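PDB 4PF8: TRAP-T family transporter, DctP (Periplasmic binding) subunit, which binds beta-D-galacturonate and, as the periplasmic subunit of a TRAP transporter, probably delivers it for uptake. Local coordinates for residues A[150-162]-A[288-300]. Numbering follows the deposited sequence.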
ATOM      1  N   ASN A 150     -18.260  -2.703  -2.383  1.00  7.09           N
ATOM      2  CA  ASN A 150     -18.885  -3.955  -2.751  1.00  7.45           C
ATOM      3  C   ASN A 150     -20.076  -3.751  -3.666  1.00  8.23           C
ATOM      4  O   ASN A 150     -20.522  -2.629  -3.882  1.00  9.31           O
ATOM      5  CB  ASN A 150     -19.238  -4.765  -1.499  1.00  7.65           C
ATOM      6  CG  ASN A 150     -20.483  -4.278  -0.806  1.00  9.44           C
ATOM      7  OD1 ASN A 150     -21.572  -4.816  -1.027  1.00 11.61           O
ATOM      8  ND2 ASN A 150     -20.335  -3.290   0.064  1.00 10.93           N
ATOM      9  N   SER A 151     -20.583  -4.849  -4.209  1.00  9.96           N
ATOM     10  CA  SER A 151     -21.703  -4.809  -5.159  1.00 10.22           C
ATOM     11  C   SER A 151     -23.037  -5.165  -4.540  1.00 12.88           C
ATOM     12  O   SER A 151     -24.028  -5.259  -5.255  1.00 15.70           O
ATOM     13  CB  SER A 151     -21.417  -5.782  -6.303  1.00 11.53           C
ATOM     14  OG  SER A 151     -21.294  -7.105  -5.815  1.00 13.29           O
ATOM     15  N   VAL A 152     -23.065  -5.364  -3.232  1.00 11.65           N
ATOM     16  CA  VAL A 152     -24.260  -5.863  -2.537  1.00 12.70           C
ATOM     17  C   VAL A 152     -25.051  -4.766  -1.789  1.00 15.17           C
ATOM     18  O   VAL A 152     -26.245  -4.568  -2.040  1.00 15.20           O
ATOM     19  CB  VAL A 152     -23.862  -6.975  -1.535  1.00 12.22           C
ATOM     20  CG1 VAL A 152     -25.104  -7.513  -0.785  1.00 17.69           C
ATOM     21  CG2 VAL A 152     -23.159  -8.102  -2.238  1.00 16.20           C
ATOM     22  N   LYS A 153     -24.394  -4.058  -0.878  1.00 13.75           N
ATOM     23  CA  LYS A 153     -25.092  -3.085  -0.053  1.00 14.82           C
ATOM     24  C   LYS A 153     -24.123  -2.193   0.672  1.00 14.46           C
ATOM     25  O   LYS A 153     -22.950  -2.516   0.793  1.00 11.71           O
ATOM     26  CB  LYS A 153     -25.941  -3.815   0.985  1.00 13.95           C
ATOM     27  CG  LYS A 153     -25.134  -4.625   1.968  1.00 16.33           C
ATOM     28  CD  LYS A 153     -26.014  -5.497   2.865  1.00 23.86           C
ATOM     29  CE  LYS A 153     -25.164  -6.348   3.810  1.00 28.11           C
ATOM     30  NZ  LYS A 153     -25.996  -7.179   4.741  1.00 36.86           N
ATOM     31  N   PRO A 154     -24.604  -1.058   1.177  1.00 11.28           N
ATOM     32  CA  PRO A 154     -23.715  -0.240   1.998  1.00 12.33           C
ATOM     33  C   PRO A 154     -23.277  -0.973   3.254  1.00 12.53           C
ATOM     34  O   PRO A 154     -24.009  -1.775   3.835  1.00 13.51           O
ATOM     35  CB  PRO A 154     -24.602   0.955   2.398  1.00 14.84           C
ATOM     36  CG  PRO A 154     -25.680   0.989   1.387  1.00 19.52           C
ATOM     37  CD  PRO A 154     -25.925  -0.429   0.995  1.00 14.44           C
ATOM     38  N   ILE A 155     -22.072  -0.650   3.686  1.00 11.04           N
ATOM     39  CA  ILE A 155     -21.547  -1.053   4.965  1.00  9.63           C
ATOM     40  C   ILE A 155     -21.544   0.136   5.931  1.00 13.53           C
ATOM     41  O   ILE A 155     -20.857   1.128   5.707  1.00 12.78           O
ATOM     42  CB  ILE A 155     -20.137  -1.604   4.800  1.00 10.46           C
ATOM     43  CG1 ILE A 155     -20.185  -2.937   4.048  1.00 11.31           C
ATOM     44  CG2 ILE A 155     -19.467  -1.776   6.151  1.00 13.59           C
ATOM     45  CD1 ILE A 155     -18.844  -3.310   3.419  1.00 11.31           C
ATOM     46  N   ASN A 156     -22.336   0.020   6.993  1.00 13.93           N
ATOM     47  CA  ASN A 156     -22.375   1.040   8.045  1.00 11.26           C
ATOM     48  C   ASN A 156     -21.906   0.558   9.406  1.00 13.13           C
ATOM     49  O   ASN A 156     -21.557   1.360  10.269  1.00 16.73           O
ATOM     50  CB  ASN A 156     -23.775   1.642   8.157  1.00 14.04           C
ATOM     51  CG  ASN A 156     -24.044   2.626   7.040  1.00 17.77           C
ATOM     52  OD1 ASN A 156     -23.487   3.733   7.018  1.00 19.09           O
ATOM     53  ND2 ASN A 156     -24.842   2.214   6.084  1.00 17.71           N
ATOM     54  N   THR A 157     -21.950  -0.751   9.620  1.00 13.55           N
ATOM     55  CA  THR A 157     -21.477  -1.358  10.861  1.00 13.45           C
ATOM     56  C   THR A 157     -20.740  -2.644  10.508  1.00 13.98           C
ATOM     57  O   THR A 157     -20.907  -3.177   9.396  1.00 13.83           O
ATOM     58  CB  THR A 157     -22.636  -1.753  11.799  1.00 19.52           C
ATOM     59  OG1 THR A 157     -23.335  -2.867  11.232  1.00 21.34           O
ATOM     60  CG2 THR A 157     -23.585  -0.601  11.997  1.00 22.76           C
ATOM     61  N   PRO A 158     -19.925  -3.158  11.443  1.00 14.32           N
ATOM     62  CA  PRO A 158     -19.204  -4.397  11.121  1.00 15.41           C
ATOM     63  C   PRO A 158     -20.156  -5.538  10.791  1.00 17.00           C
ATOM     64  O   PRO A 158     -19.803  -6.402   9.987  1.00 18.78           O
ATOM     65  CB  PRO A 158     -18.422  -4.707  12.401  1.00 19.64           C
ATOM     66  CG  PRO A 158     -18.353  -3.408  13.145  1.00 22.40           C
ATOM     67  CD  PRO A 158     -19.520  -2.584  12.737  1.00 16.73           C
ATOM     68  N   GLU A 159     -21.352  -5.537  11.368  1.00 16.37           N
ATOM     69  CA  GLU A 159     -22.290  -6.626  11.135  1.00 17.05           C
ATOM     70  C   GLU A 159     -22.680  -6.722   9.641  1.00 15.67           C
ATOM     71  O   GLU A 159     -23.096  -7.788   9.148  1.00 15.14           O
ATOM     72  CB  GLU A 159     -23.515  -6.447  12.025  1.00 23.63           C
ATOM     73  CG  GLU A 159     -23.250  -6.717  13.515  1.00 29.52           C
ATOM     74  CD  GLU A 159     -22.338  -5.685  14.186  1.00 37.89           C
ATOM     75  OE1 GLU A 159     -21.533  -6.092  15.058  1.00 45.43           O
ATOM     76  OE2 GLU A 159     -22.423  -4.475  13.868  1.00 31.23           O
ATOM     77  N   ASP A 160     -22.514  -5.622   8.909  1.00 13.47           N
ATOM     78  CA  ASP A 160     -22.885  -5.583   7.503  1.00 13.14           C
ATOM     79  C   ASP A 160     -21.907  -6.413   6.654  1.00 13.15           C
ATOM     80  O   ASP A 160     -22.222  -6.802   5.531  1.00 15.03           O
ATOM     81  CB  ASP A 160     -22.947  -4.145   6.990  1.00 13.50           C
ATOM     82  CG  ASP A 160     -24.132  -3.373   7.557  1.00 17.34           C
ATOM     83  OD1 ASP A 160     -25.169  -4.014   7.859  1.00 17.94           O
ATOM     84  OD2 ASP A 160     -24.015  -2.132   7.698  1.00 15.41           O
ATOM     85  N   VAL A 161     -20.735  -6.708   7.194  1.00 11.40           N
ATOM     86  CA  VAL A 161     -19.762  -7.521   6.476  1.00 11.78           C
ATOM     87  C   VAL A 161     -20.021  -9.022   6.616  1.00 12.53           C
ATOM     88  O   VAL A 161     -19.467  -9.824   5.880  1.00 12.70           O
ATOM     89  CB  VAL A 161     -18.331  -7.167   6.961  1.00 14.14           C
ATOM     90  CG1 VAL A 161     -17.259  -7.984   6.232  1.00 15.46           C
ATOM     91  CG2 VAL A 161     -18.071  -5.700   6.748  1.00 14.57           C
ATOM     92  N   GLN A 162     -20.880  -9.414   7.553  1.00 12.08           N
ATOM     93  CA  GLN A 162     -21.171 -10.829   7.757  1.00 14.63           C
ATOM     94  C   GLN A 162     -21.599 -11.526   6.462  1.00 13.24           C
ATOM     95  O   GLN A 162     -22.538 -11.096   5.783  1.00 14.92           O
ATOM     96  CB  GLN A 162     -22.267 -10.977   8.812  1.00 13.70           C
ATOM     97  CG  GLN A 162     -21.771 -10.734  10.202  1.00 14.86           C
ATOM     98  CD  GLN A 162     -22.858 -10.847  11.242  1.00 17.49           C
ATOM     99  OE1 GLN A 162     -24.027 -11.074  10.930  1.00 24.66           O
ATOM    100  NE2 GLN A 162     -22.485 -10.652  12.487  1.00 23.48           N
ATOM    101  N   ASN A 288     -21.039   6.187   1.322  1.00 12.91           N
ATOM    102  CA  ASN A 288     -21.481   6.499   2.682  1.00 13.68           C
ATOM    103  C   ASN A 288     -20.310   6.664   3.641  1.00 13.79           C
ATOM    104  O   ASN A 288     -19.296   5.979   3.520  1.00 13.10           O
ATOM    105  CB  ASN A 288     -22.462   5.457   3.225  1.00 14.32           C
ATOM    106  CG  ASN A 288     -21.819   4.106   3.477  1.00 15.09           C
ATOM    107  OD1 ASN A 288     -21.532   3.351   2.547  1.00 13.28           O
ATOM    108  ND2 ASN A 288     -21.637   3.773   4.751  1.00 15.03           N
ATOM    109  N   GLU A 289     -20.456   7.603   4.562  1.00 16.85           N
ATOM    110  CA  GLU A 289     -19.486   7.804   5.623  1.00 14.95           C
ATOM    111  C   GLU A 289     -19.861   6.925   6.801  1.00 18.44           C
ATOM    112  O   GLU A 289     -20.982   6.409   6.885  1.00 20.66           O
ATOM    113  CB  GLU A 289     -19.438   9.262   6.052  1.00 20.08           C
ATOM    114  CG  GLU A 289     -18.942  10.202   4.983  1.00 20.52           C
ATOM    115  CD  GLU A 289     -19.016  11.647   5.429  1.00 35.59           C
ATOM    116  OE1 GLU A 289     -18.015  12.149   5.985  1.00 41.99           O
ATOM    117  OE2 GLU A 289     -20.080  12.278   5.238  1.00 42.42           O
ATOM    118  N   ILE A 290     -18.914   6.760   7.715  1.00 16.42           N
ATOM    119  CA  ILE A 290     -19.152   5.991   8.918  1.00 15.51           C
ATOM    120  C   ILE A 290     -19.297   6.928  10.092  1.00 27.08           C
ATOM    121  O   ILE A 290     -18.349   7.616  10.476  1.00 28.44           O
ATOM    122  CB  ILE A 290     -18.028   5.002   9.200  1.00 18.01           C
ATOM    123  CG1 ILE A 290     -17.874   4.032   8.030  1.00 18.09           C
ATOM    124  CG2 ILE A 290     -18.290   4.268  10.517  1.00 18.19           C
ATOM    125  CD1 ILE A 290     -19.099   3.238   7.722  1.00 20.47           C
ATOM    126  N   ALA A 291     -20.511   6.951  10.630  1.00 31.29           N
ATOM    127  CA  ALA A 291     -20.801   7.646  11.870  1.00 35.36           C
ATOM    128  C   ALA A 291     -20.133   6.920  13.038  1.00 36.66           C
ATOM    129  O   ALA A 291     -19.272   7.488  13.718  1.00 37.91           O
ATOM    130  CB  ALA A 291     -22.315   7.728  12.083  1.00 34.16           C
ATOM    131  N   ASP A 292     -20.499   5.654  13.252  1.00 35.69           N
ATOM    132  CA  ASP A 292     -19.998   4.918  14.423  1.00 36.61           C
ATOM    133  C   ASP A 292     -18.648   4.243  14.150  1.00 26.42           C
ATOM    134  O   ASP A 292     -18.583   3.013  13.946  1.00 31.93           O
ATOM    135  CB  ASP A 292     -21.035   3.881  14.886  1.00 36.29           C
ATOM    136  CG  ASP A 292     -20.750   3.332  16.291  1.00 39.18           C
ATOM    137  OD1 ASP A 292     -19.650   3.580  16.832  1.00 44.14           O
ATOM    138  OD2 ASP A 292     -21.639   2.649  16.860  1.00 42.58           O
ATOM    139  N   LYS A 293     -17.565   5.019  14.171  1.00 27.06           N
ATOM    140  CA  LYS A 293     -16.234   4.438  13.892  1.00 27.26           C
ATOM    141  C   LYS A 293     -15.759   3.472  14.997  1.00 16.74           C
ATOM    142  O   LYS A 293     -15.039   2.489  14.737  1.00 17.75           O
ATOM    143  CB  LYS A 293     -15.206   5.553  13.713  1.00 37.67           C
ATOM    144  N   SER A 294     -16.202   3.753  16.212  1.00 19.26           N
ATOM    145  CA  SER A 294     -15.837   2.976  17.393  1.00 21.74           C
ATOM    146  C   SER A 294     -16.161   1.502  17.233  1.00 19.16           C
ATOM    147  O   SER A 294     -15.416   0.660  17.709  1.00 19.06           O
ATOM    148  CB  SER A 294     -16.549   3.516  18.630  1.00 29.08           C
ATOM    149  OG  SER A 294     -16.120   4.829  18.930  1.00 37.76           O
ATOM    150  N   ALA A 295     -17.278   1.190  16.583  1.00 17.47           N
ATOM    151  CA  ALA A 295     -17.669  -0.203  16.413  1.00 16.71           C
ATOM    152  C   ALA A 295     -16.691  -0.968  15.530  1.00 15.44           C
ATOM    153  O   ALA A 295     -16.392  -2.118  15.820  1.00 15.47           O
ATOM    154  CB  ALA A 295     -19.095  -0.321  15.861  1.00 18.02           C
ATOM    155  N   PHE A 296     -16.196  -0.345  14.462  1.00 14.50           N
ATOM    156  CA  PHE A 296     -15.192  -0.992  13.635  1.00 13.45           C
ATOM    157  C   PHE A 296     -13.889  -1.164  14.385  1.00 13.74           C
ATOM    158  O   PHE A 296     -13.244  -2.211  14.263  1.00 14.01           O
ATOM    159  CB  PHE A 296     -14.956  -0.218  12.328  1.00 13.03           C
ATOM    160  CG  PHE A 296     -16.065  -0.393  11.338  1.00 12.22           C
ATOM    161  CD1 PHE A 296     -16.087  -1.469  10.482  1.00 12.45           C
ATOM    162  CD2 PHE A 296     -17.097   0.521  11.283  1.00 13.13           C
ATOM    163  CE1 PHE A 296     -17.130  -1.631   9.590  1.00 15.30           C
ATOM    164  CE2 PHE A 296     -18.128   0.367  10.392  1.00 18.49           C
ATOM    165  CZ  PHE A 296     -18.148  -0.700   9.549  1.00 18.03           C
ATOM    166  N   GLN A 297     -13.501  -0.150  15.153  1.00 14.51           N
ATOM    167  CA  GLN A 297     -12.273  -0.235  15.921  1.00 15.08           C
ATOM    168  C   GLN A 297     -12.360  -1.377  16.933  1.00 15.76           C
ATOM    169  O   GLN A 297     -11.420  -2.166  17.067  1.00 18.16           O
ATOM    170  CB  GLN A 297     -11.985   1.083  16.613  1.00 16.88           C
ATOM    171  CG  GLN A 297     -11.616   2.170  15.624  1.00 16.96           C
ATOM    172  CD  GLN A 297     -11.441   3.487  16.305  1.00 28.16           C
ATOM    173  OE1 GLN A 297     -12.231   3.848  17.181  1.00 30.17           O
ATOM    174  NE2 GLN A 297     -10.399   4.204  15.937  1.00 33.62           N
ATOM    175  N   GLU A 298     -13.486  -1.475  17.630  1.00 16.56           N
ATOM    176  CA  GLU A 298     -13.662  -2.535  18.626  1.00 17.50           C
ATOM    177  C   GLU A 298     -13.636  -3.906  17.971  1.00 16.93           C
ATOM    178  O   GLU A 298     -13.106  -4.861  18.539  1.00 17.75           O
ATOM    179  CB  GLU A 298     -14.975  -2.346  19.388  1.00 21.38           C
ATOM    180  CG  GLU A 298     -14.999  -1.163  20.349  1.00 31.96           C
ATOM    181  CD  GLU A 298     -16.244  -1.146  21.227  1.00 44.28           C
ATOM    182  OE1 GLU A 298     -17.006  -2.141  21.206  1.00 50.38           O
ATOM    183  OE2 GLU A 298     -16.457  -0.139  21.941  1.00 48.29           O
ATOM    184  N   ALA A 299     -14.203  -4.000  16.773  1.00 17.13           N
ATOM    185  CA  ALA A 299     -14.273  -5.267  16.062  1.00 16.90           C
ATOM    186  C   ALA A 299     -12.888  -5.770  15.702  1.00 17.78           C
ATOM    187  O   ALA A 299     -12.718  -6.971  15.513  1.00 20.08           O
ATOM    188  CB  ALA A 299     -15.104  -5.129  14.810  1.00 18.40           C
HETATM  189  N   MSE A 300     -11.912  -4.862  15.635  1.00 14.86           N
HETATM  190  CA  MSE A 300     -10.530  -5.217  15.285  1.00 14.22           C
HETATM  191  C   MSE A 300      -9.620  -5.573  16.425  1.00 16.15           C
HETATM  192  O   MSE A 300      -8.463  -5.901  16.178  1.00 19.43           O
HETATM  193  CB  MSE A 300      -9.845  -4.058  14.570  1.00 19.87           C
HETATM  194  CG  MSE A 300     -10.515  -3.656  13.327  1.00 15.96           C
HETATM  195 SE   MSE A 300     -10.476  -5.029  11.987  0.79 18.34          SE
HETATM  196  CE  MSE A 300     -11.004  -3.695  10.650  1.00 17.53           C
TER
HETATM  197  O   HOH W   1     -20.621   1.282  12.895  1.00 21.56           O
HETATM  198  O   HOH W   2     -22.189   4.079  10.358  1.00 33.81           O
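At the edge of the four-stranded mixed sheet, where strand 286-289 is outermost, the end of that strand and helix 293-299 pack against the loop that joins strands 146-150 and 165-168. Asn288 makes the polar link: its ND2 donates to Ile155 O at 2.9 Å, nearly straight at 167°, the acceptor lying in the plane of the amide while the nitrogen stands above the carbonyl plane. With CG between its backbone N and carbonyl carbon (chi1 69°), the amide of Asn288 is placed beside the Ile155 carbonyl, and its OD1 bonds to Ser225 OG on strand 223-230, a hydroxyl that also bonds to Ile155 N. With an alanine in its place, Ile155 O would probably lose this donor and Ser225 OG its amide partner, so that the loop is held less firmly to the strand. Ile290 CD1 touches the same carbonyl oxygen, Ile155 O, at 3.4 Å. The Phe296 ring lies against residues 155-158; Pro158 CD lies over the centre of one face in a CH-pi contact, 3.9 Å from the centroid, whereas Ile155 CG2 and Asn156 O meet the ring edge. Pro158 is also wedged against the helix, its CG 4.0 Å from Ala299 CB and its CD 3.9 Å from Ala295 CB. Two waters donate to Asn156 O, one of them bridging to Asp292 O. Within the loop, Asp160 OD2 accepts from both Asn156 N and Thr157 N, bracing the segment that presents Pro158. The Asn288 bond and the CH-pi contact thus join loop 150-162 to outer strand 286-289 and helix 293-299 in one lobe of a family 7 solute-binding protein.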